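Local coordinates for protein (soluble lytic transglycosylase SLT70) (PDB 1QSA) that cleaves the glycosidic bonds between N-acetylmuramic acid and N-acetylglucosamine in peptidoglycan, leaving a 1,6-anhydro bond in the muramic acid product, at residues Gly350-Val355 against Phe575-Pro580; Val175-Met180 against Ala190-Ala195. All coordinates share one frame; numbering follows the deposited sequence. Where two conformers were deposited one is given.

Contact 1: residues Gly350-Val355 against Phe575-Pro580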
ATOM      1  N   GLY A 350      15.305 -13.411   4.296  1.00 18.29           N
ATOM      2  CA  GLY A 350      14.592 -12.473   5.143  1.00 17.10           C
ATOM      3  C   GLY A 350      14.993 -12.262   6.585  1.00 14.91           C
ATOM      4  O   GLY A 350      15.998 -12.780   7.062  1.00 13.06           O
ATOM      5  N   PHE A 351      14.183 -11.454   7.258  1.00 13.26           N
ATOM      6  CA  PHE A 351      14.403 -11.083   8.650  1.00 14.04           C
ATOM      7  C   PHE A 351      14.625 -12.255   9.605  1.00 11.98           C
ATOM      8  O   PHE A 351      15.690 -12.345  10.210  1.00 11.69           O
ATOM      9  CB  PHE A 351      13.253 -10.213   9.154  1.00 14.24           C
ATOM     10  CG  PHE A 351      13.389  -9.799  10.594  1.00 13.82           C
ATOM     11  CD1 PHE A 351      14.230  -8.752  10.957  1.00 15.12           C
ATOM     12  CD2 PHE A 351      12.663 -10.455  11.589  1.00 14.43           C
ATOM     13  CE1 PHE A 351      14.335  -8.370  12.294  1.00 15.20           C
ATOM     14  CE2 PHE A 351      12.761 -10.081  12.917  1.00 14.00           C
ATOM     15  CZ  PHE A 351      13.600  -9.034  13.273  1.00 14.84           C
ATOM     16  N   TYR A 352      13.639 -13.140   9.742  1.00 12.91           N
ATOM     17  CA  TYR A 352      13.801 -14.270  10.671  1.00 13.02           C
ATOM     18  C   TYR A 352      14.953 -15.212  10.319  1.00 12.79           C
ATOM     19  O   TYR A 352      15.637 -15.701  11.217  1.00 12.37           O
ATOM     20  CB  TYR A 352      12.474 -14.968  10.957  1.00 14.07           C
ATOM     21  CG  TYR A 352      11.743 -14.294  12.095  1.00 12.20           C
ATOM     22  CD1 TYR A 352      12.184 -14.461  13.403  1.00 12.53           C
ATOM     23  CD2 TYR A 352      10.634 -13.471  11.866  1.00 11.93           C
ATOM     24  CE1 TYR A 352      11.551 -13.834  14.462  1.00 11.19           C
ATOM     25  CE2 TYR A 352       9.983 -12.826  12.926  1.00 11.15           C
ATOM     26  CZ  TYR A 352      10.458 -13.023  14.225  1.00 13.92           C
ATOM     27  OH  TYR A 352       9.872 -12.423  15.301  1.00 12.81           O
ATOM     28  N   PRO A 353      15.145 -15.529   9.023  1.00 12.79           N
ATOM     29  CA  PRO A 353      16.276 -16.401   8.696  1.00 13.52           C
ATOM     30  C   PRO A 353      17.570 -15.743   9.209  1.00 13.21           C
ATOM     31  O   PRO A 353      18.466 -16.422   9.706  1.00 12.63           O
ATOM     32  CB  PRO A 353      16.225 -16.429   7.166  1.00 11.47           C
ATOM     33  CG  PRO A 353      14.781 -16.484   6.911  1.00 13.42           C
ATOM     34  CD  PRO A 353      14.191 -15.482   7.900  1.00 11.76           C
ATOM     35  N   MET A 354      17.660 -14.410   9.122  1.00 12.73           N
ATOM     36  CA  MET A 354      18.848 -13.698   9.609  1.00 12.31           C
ATOM     37  C   MET A 354      18.929 -13.680  11.145  1.00 12.15           C
ATOM     38  O   MET A 354      20.024 -13.732  11.721  1.00 12.90           O
ATOM     39  CB  MET A 354      18.825 -12.238   9.126  0.64 14.04           C
ATOM     40  CG  MET A 354      18.951 -12.036   7.631  0.64 17.56           C
ATOM     41  SD  MET A 354      18.844 -10.266   7.217  0.64 18.63           S
ATOM     42  CE  MET A 354      18.819 -10.372   5.433  0.64 18.47           C
ATOM     43  N   VAL A 355      17.770 -13.580  11.793  1.00 11.51           N
ATOM     44  CA  VAL A 355      17.707 -13.618  13.246  1.00 11.87           C
ATOM     45  C   VAL A 355      18.224 -15.001  13.685  1.00 13.02           C
ATOM     46  O   VAL A 355      19.036 -15.112  14.619  1.00 13.15           O
ATOM     47  CB  VAL A 355      16.258 -13.469  13.776  1.00 11.69           C
ATOM     48  CG1 VAL A 355      16.209 -13.831  15.254  1.00 11.73           C
ATOM     49  CG2 VAL A 355      15.749 -12.034  13.602  1.00 10.73           C
ATOM     50  N   PHE A 575      10.864  -7.395  20.993  1.00  9.32           N
ATOM     51  CA  PHE A 575      10.408  -6.009  20.850  1.00  8.93           C
ATOM     52  C   PHE A 575       9.913  -5.753  19.405  1.00  9.19           C
ATOM     53  O   PHE A 575       8.841  -5.203  19.208  1.00 10.67           O
ATOM     54  CB  PHE A 575      11.496  -5.011  21.230  1.00 10.72           C
ATOM     55  CG  PHE A 575      11.025  -3.590  21.205  1.00 10.74           C
ATOM     56  CD1 PHE A 575      10.362  -3.039  22.302  1.00 12.11           C
ATOM     57  CD2 PHE A 575      11.162  -2.823  20.052  1.00  9.75           C
ATOM     58  CE1 PHE A 575       9.839  -1.738  22.233  1.00 13.78           C
ATOM     59  CE2 PHE A 575      10.647  -1.531  19.973  1.00 12.27           C
ATOM     60  CZ  PHE A 575       9.983  -0.996  21.071  1.00 10.93           C
ATOM     61  N   VAL A 576      10.666  -6.212  18.408  1.00  8.66           N
ATOM     62  CA  VAL A 576      10.251  -6.027  17.011  1.00  8.61           C
ATOM     63  C   VAL A 576       8.926  -6.748  16.731  1.00  8.41           C
ATOM     64  O   VAL A 576       7.982  -6.157  16.191  1.00  9.93           O
ATOM     65  CB  VAL A 576      11.325  -6.576  16.033  1.00  9.44           C
ATOM     66  CG1 VAL A 576      10.785  -6.600  14.574  1.00  8.74           C
ATOM     67  CG2 VAL A 576      12.577  -5.715  16.102  1.00 10.03           C
ATOM     68  N   GLU A 577       8.836  -8.009  17.148  1.00  9.36           N
ATOM     69  CA  GLU A 577       7.644  -8.803  16.883  1.00  9.26           C
ATOM     70  C   GLU A 577       6.387  -8.317  17.595  1.00  9.93           C
ATOM     71  O   GLU A 577       5.276  -8.498  17.089  1.00 11.80           O
ATOM     72  CB  GLU A 577       7.892 -10.282  17.211  1.00  8.86           C
ATOM     73  CG  GLU A 577       6.799 -11.189  16.653  1.00 10.45           C
ATOM     74  CD  GLU A 577       6.644 -11.036  15.150  1.00 10.06           C
ATOM     75  OE1 GLU A 577       7.648 -11.138  14.436  1.00 11.58           O
ATOM     76  OE2 GLU A 577       5.525 -10.794  14.669  1.00 12.87           O
ATOM     77  N   SER A 578       6.563  -7.701  18.764  1.00 10.49           N
ATOM     78  CA  SER A 578       5.438  -7.217  19.554  1.00 11.17           C
ATOM     79  C   SER A 578       4.981  -5.791  19.238  1.00 11.07           C
ATOM     80  O   SER A 578       4.009  -5.306  19.823  1.00 12.81           O
ATOM     81  CB  SER A 578       5.712  -7.380  21.061  1.00 12.02           C
ATOM     82  OG  SER A 578       6.841  -6.631  21.465  1.00 11.46           O
ATOM     83  N   ILE A 579       5.667  -5.112  18.325  1.00 11.15           N
ATOM     84  CA  ILE A 579       5.237  -3.762  17.919  1.00 11.75           C
ATOM     85  C   ILE A 579       3.761  -3.933  17.503  1.00 11.26           C
ATOM     86  O   ILE A 579       3.439  -4.740  16.637  1.00 13.43           O
ATOM     87  CB  ILE A 579       6.088  -3.248  16.750  1.00 11.17           C
ATOM     88  CG1 ILE A 579       7.467  -2.823  17.289  1.00 10.00           C
ATOM     89  CG2 ILE A 579       5.380  -2.076  16.056  1.00 10.46           C
ATOM     90  CD1 ILE A 579       8.503  -2.464  16.201  1.00 11.16           C
ATOM     91  N   PRO A 580       2.852  -3.188  18.146  1.00 14.33           N
ATOM     92  CA  PRO A 580       1.419  -3.307  17.848  1.00 15.77           C
ATOM     93  C   PRO A 580       0.867  -2.843  16.511  1.00 15.73           C
ATOM     94  O   PRO A 580      -0.230  -3.249  16.143  1.00 17.07           O
ATOM     95  CB  PRO A 580       0.756  -2.605  19.032  1.00 16.99           C
ATOM     96  CG  PRO A 580       1.742  -1.575  19.423  1.00 16.76           C
ATOM     97  CD  PRO A 580       3.099  -2.243  19.252  1.00 16.76           C
TER

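Contact 2: residues Val175-Met180 against Ala190-Ala195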
ATOM      1  N   VAL A 175     -27.308   8.044   2.827  1.00 13.77           N
ATOM      2  CA  VAL A 175     -27.913   8.481   1.567  1.00 13.02           C
ATOM      3  C   VAL A 175     -28.846   7.391   1.014  1.00 12.62           C
ATOM      4  O   VAL A 175     -29.974   7.684   0.595  1.00 13.59           O
ATOM      5  CB  VAL A 175     -26.833   8.843   0.497  1.00 13.94           C
ATOM      6  CG1 VAL A 175     -27.466   9.025  -0.898  1.00 14.43           C
ATOM      7  CG2 VAL A 175     -26.135  10.126   0.896  1.00 13.63           C
ATOM      8  N   LEU A 176     -28.392   6.141   1.051  1.00 11.21           N
ATOM      9  CA  LEU A 176     -29.182   5.020   0.544  1.00 11.59           C
ATOM     10  C   LEU A 176     -30.462   4.828   1.361  1.00 13.05           C
ATOM     11  O   LEU A 176     -31.549   4.697   0.796  1.00 15.32           O
ATOM     12  CB  LEU A 176     -28.346   3.736   0.531  1.00 12.44           C
ATOM     13  CG  LEU A 176     -27.192   3.681  -0.488  1.00 11.51           C
ATOM     14  CD1 LEU A 176     -26.389   2.413  -0.310  1.00 12.84           C
ATOM     15  CD2 LEU A 176     -27.728   3.763  -1.913  1.00 14.56           C
ATOM     16  N   ALA A 177     -30.337   4.866   2.685  1.00 13.42           N
ATOM     17  CA  ALA A 177     -31.494   4.695   3.559  1.00 13.73           C
ATOM     18  C   ALA A 177     -32.469   5.869   3.428  1.00 15.01           C
ATOM     19  O   ALA A 177     -33.678   5.693   3.585  1.00 15.65           O
ATOM     20  CB  ALA A 177     -31.060   4.498   5.017  1.00 14.62           C
ATOM     21  N   GLY A 178     -31.942   7.057   3.129  1.00 14.45           N
ATOM     22  CA  GLY A 178     -32.796   8.225   2.945  1.00 16.11           C
ATOM     23  C   GLY A 178     -33.672   8.092   1.702  1.00 16.32           C
ATOM     24  O   GLY A 178     -34.723   8.719   1.613  1.00 17.89           O
ATOM     25  N   GLN A 179     -33.228   7.288   0.738  1.00 16.39           N
ATOM     26  CA  GLN A 179     -33.974   7.049  -0.504  1.00 17.85           C
ATOM     27  C   GLN A 179     -34.471   5.596  -0.528  1.00 16.57           C
ATOM     28  O   GLN A 179     -34.664   5.020  -1.588  1.00 16.27           O
ATOM     29  CB  GLN A 179     -33.058   7.275  -1.722  0.50 18.09           C
ATOM     30  CG  GLN A 179     -32.256   8.582  -1.718  0.50 20.64           C
ATOM     31  CD  GLN A 179     -31.199   8.643  -2.820  0.50 20.88           C
ATOM     32  OE1 GLN A 179     -31.155   7.796  -3.711  0.50 23.26           O
ATOM     33  NE2 GLN A 179     -30.345   9.655  -2.760  0.50 25.34           N
ATOM     34  N   MET A 180     -34.685   5.005   0.644  1.00 17.41           N
ATOM     35  CA  MET A 180     -35.110   3.603   0.735  1.00 15.55           C
ATOM     36  C   MET A 180     -36.363   3.189  -0.048  1.00 17.87           C
ATOM     37  O   MET A 180     -37.363   3.914  -0.064  1.00 18.86           O
ATOM     38  CB  MET A 180     -35.347   3.241   2.208  1.00 16.61           C
ATOM     39  CG  MET A 180     -35.460   1.756   2.476  1.00 16.38           C
ATOM     40  SD  MET A 180     -33.861   0.966   2.377  1.00 17.24           S
ATOM     41  CE  MET A 180     -33.388   0.933   4.124  1.00 15.90           C
ATOM     42  N   ALA A 190     -34.054   3.842  11.450  1.00 15.23           N
ATOM     43  CA  ALA A 190     -33.183   3.115  12.373  1.00 15.92           C
ATOM     44  C   ALA A 190     -31.780   2.973  11.773  1.00 15.36           C
ATOM     45  O   ALA A 190     -30.782   3.148  12.471  1.00 15.14           O
ATOM     46  CB  ALA A 190     -33.775   1.741  12.708  1.00 17.15           C
ATOM     47  N   ILE A 191     -31.716   2.693  10.472  1.00 15.23           N
ATOM     48  CA  ILE A 191     -30.428   2.549   9.787  1.00 13.92           C
ATOM     49  C   ILE A 191     -29.679   3.885   9.777  1.00 14.21           C
ATOM     50  O   ILE A 191     -28.479   3.937  10.050  1.00 13.33           O
ATOM     51  CB  ILE A 191     -30.615   2.036   8.347  1.00 13.79           C
ATOM     52  CG1 ILE A 191     -31.081   0.578   8.382  1.00 12.28           C
ATOM     53  CG2 ILE A 191     -29.299   2.163   7.556  1.00 14.97           C
ATOM     54  CD1 ILE A 191     -31.601   0.042   7.051  1.00 11.14           C
ATOM     55  N   ILE A 192     -30.388   4.962   9.462  1.00 13.23           N
ATOM     56  CA  ILE A 192     -29.785   6.291   9.431  1.00 14.10           C
ATOM     57  C   ILE A 192     -29.247   6.624  10.830  1.00 16.32           C
ATOM     58  O   ILE A 192     -28.136   7.138  10.965  1.00 15.20           O
ATOM     59  CB  ILE A 192     -30.801   7.361   8.959  1.00 13.52           C
ATOM     60  CG1 ILE A 192     -31.149   7.141   7.488  1.00 16.24           C
ATOM     61  CG2 ILE A 192     -30.219   8.772   9.124  1.00 16.62           C
ATOM     62  CD1 ILE A 192     -32.363   7.921   7.013  1.00 16.01           C
ATOM     63  N   SER A 193     -30.006   6.269  11.864  1.00 15.27           N
ATOM     64  CA  SER A 193     -29.574   6.529  13.237  1.00 17.83           C
ATOM     65  C   SER A 193     -28.318   5.735  13.596  1.00 17.04           C
ATOM     66  O   SER A 193     -27.448   6.242  14.309  1.00 17.51           O
ATOM     67  CB  SER A 193     -30.700   6.212  14.233  1.00 18.91           C
ATOM     68  OG  SER A 193     -31.769   7.141  14.100  1.00 20.53           O
ATOM     69  N   LEU A 194     -28.221   4.510  13.081  1.00 16.04           N
ATOM     70  CA  LEU A 194     -27.086   3.627  13.338  1.00 16.59           C
ATOM     71  C   LEU A 194     -25.815   4.162  12.651  1.00 17.22           C
ATOM     72  O   LEU A 194     -24.731   4.153  13.243  1.00 16.06           O
ATOM     73  CB  LEU A 194     -27.405   2.204  12.857  1.00 16.10           C
ATOM     74  CG  LEU A 194     -26.481   1.072  13.312  1.00 16.68           C
ATOM     75  CD1 LEU A 194     -26.694   0.807  14.807  1.00 17.44           C
ATOM     76  CD2 LEU A 194     -26.765  -0.196  12.519  1.00 17.25           C
ATOM     77  N   ALA A 195     -25.959   4.625  11.409  1.00 16.42           N
ATOM     78  CA  ALA A 195     -24.836   5.183  10.652  1.00 16.27           C
ATOM     79  C   ALA A 195     -24.381   6.502  11.289  1.00 17.37           C
ATOM     80  O   ALA A 195     -23.192   6.842  11.265  1.00 18.62           O
ATOM     81  CB  ALA A 195     -25.252   5.425   9.192  1.00 17.00           C
TER

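Contact 1: residues Gly350-Val355 against Phe575-Pro580
Y352 and E577 meet through a single hydrogen bond, in which the phenol OH of Y352 donates to OE1 of E577 over 2.7 Å. The two side chains run roughly at right angles, yet their flat groups are only 30° apart, and OE1 lies at the edge of the tyrosine ring, in its plane, with CE2 of Y352 3.3 Å from it. On the glutamate the phenol uses the anti side of OE1, 17° out of the carboxylate plane. E577 presents this oxygen by a bent chain: CG stands anti to the backbone N (chi1 -167°) and a bend at chi2 carries the carboxylate round to the side of the phenol. Beside this polar pair, F351 and V576 approach from opposite directions, CZ of F351 resting 3.9 Å from CG1 of V576. The two aromatic residues also support each other, since CD2 of F351 lies 3.6 Å above one face of the Y352 ring, near its rim. E577 is buried and forms salt bridges to K589 through OE1 and to R293 through OE2, which are likely to balance its negative charge, while the phenol oxygen is also hydrogen-bonded to W324. A phenylalanine in place of Y352 would probably leave OE1 with one hydrogen bond fewer and W324 NE1 without this acceptor. The contact joins the first turn of helix 351-359 to the C-terminal part of helix 572-578, across the seam between the alpha-superhelix and the C-terminal catalytic region. Helix 582-601 packs on F351 and V576, and helix 319-331 touches both Y352 and E577.

Contact 2: residues Val175-Met180 against Ala190-Ala195
A177 places its CB between two consecutive isoleucines of the facing helix, 3.6 Å from CG1 of I192 and 3.9 Å from CG2 of I191. Here the backbones come closest, with the CA atoms of A177 and I192 6.3 Å apart, a spacing that the small methyl permits. The two isoleucines share nearly the same first torsion but offer different branches: I191 turns CG2, anti to its backbone N, onto the alanine, whereas I192 reaches across with CG1 and lays its CD1 over the backbone of G178, 4.0 Å from the amide N. Further along, M180 meets the longer branch of I191, CE of M180 3.5 Å from CD1 of I191. The methionine chain bends at chi2 (74°) and again at chi3, which brings the terminal methyl to that CD1; the two side chains cross at about a right angle.

Around this first shell, I161 of helix 154-166 supports M180, and V173 of helix 170-178 packs on I191. F213 and M217 of helix 212-228 also touch I191, as does F204 of helix 201-207. Polar bonds hold the chain near the helix end: Y157 OH bonds to the carbonyl of L176, and R147 to that of Q179. The contact is thus a helix-to-helix seam between neighbours in the alpha-superhelix, and across it every contact between side chains is apolar, so its cohesion rests on the fit of methyl and methylene groups.

Overall arrangement
From the N terminus the chain reaches contact 2 first. Nine residues separate its segments, five of them the start of helix 185-196, so a short turn after helix 170-178 brings the next helix back against it. This is a local closure between consecutive helices. Contact 1 opens only after contact 2 has closed, and spans a far longer excursion: 219 residues, more than half of them helical, separate 350-355 from 575-580 and include the Slt-type domain. The two loops therefore lie in series, neither enclosing nor crossing the other. The centres of contact 1 and contact 2 are about 45 Å apart, and the nearest atoms of contact 1 and contact 2 about 26 Å. Contact 2 joins sequential helices of the superhelix, whereas contact 1 ties a later helix to the C-terminal part of the chain.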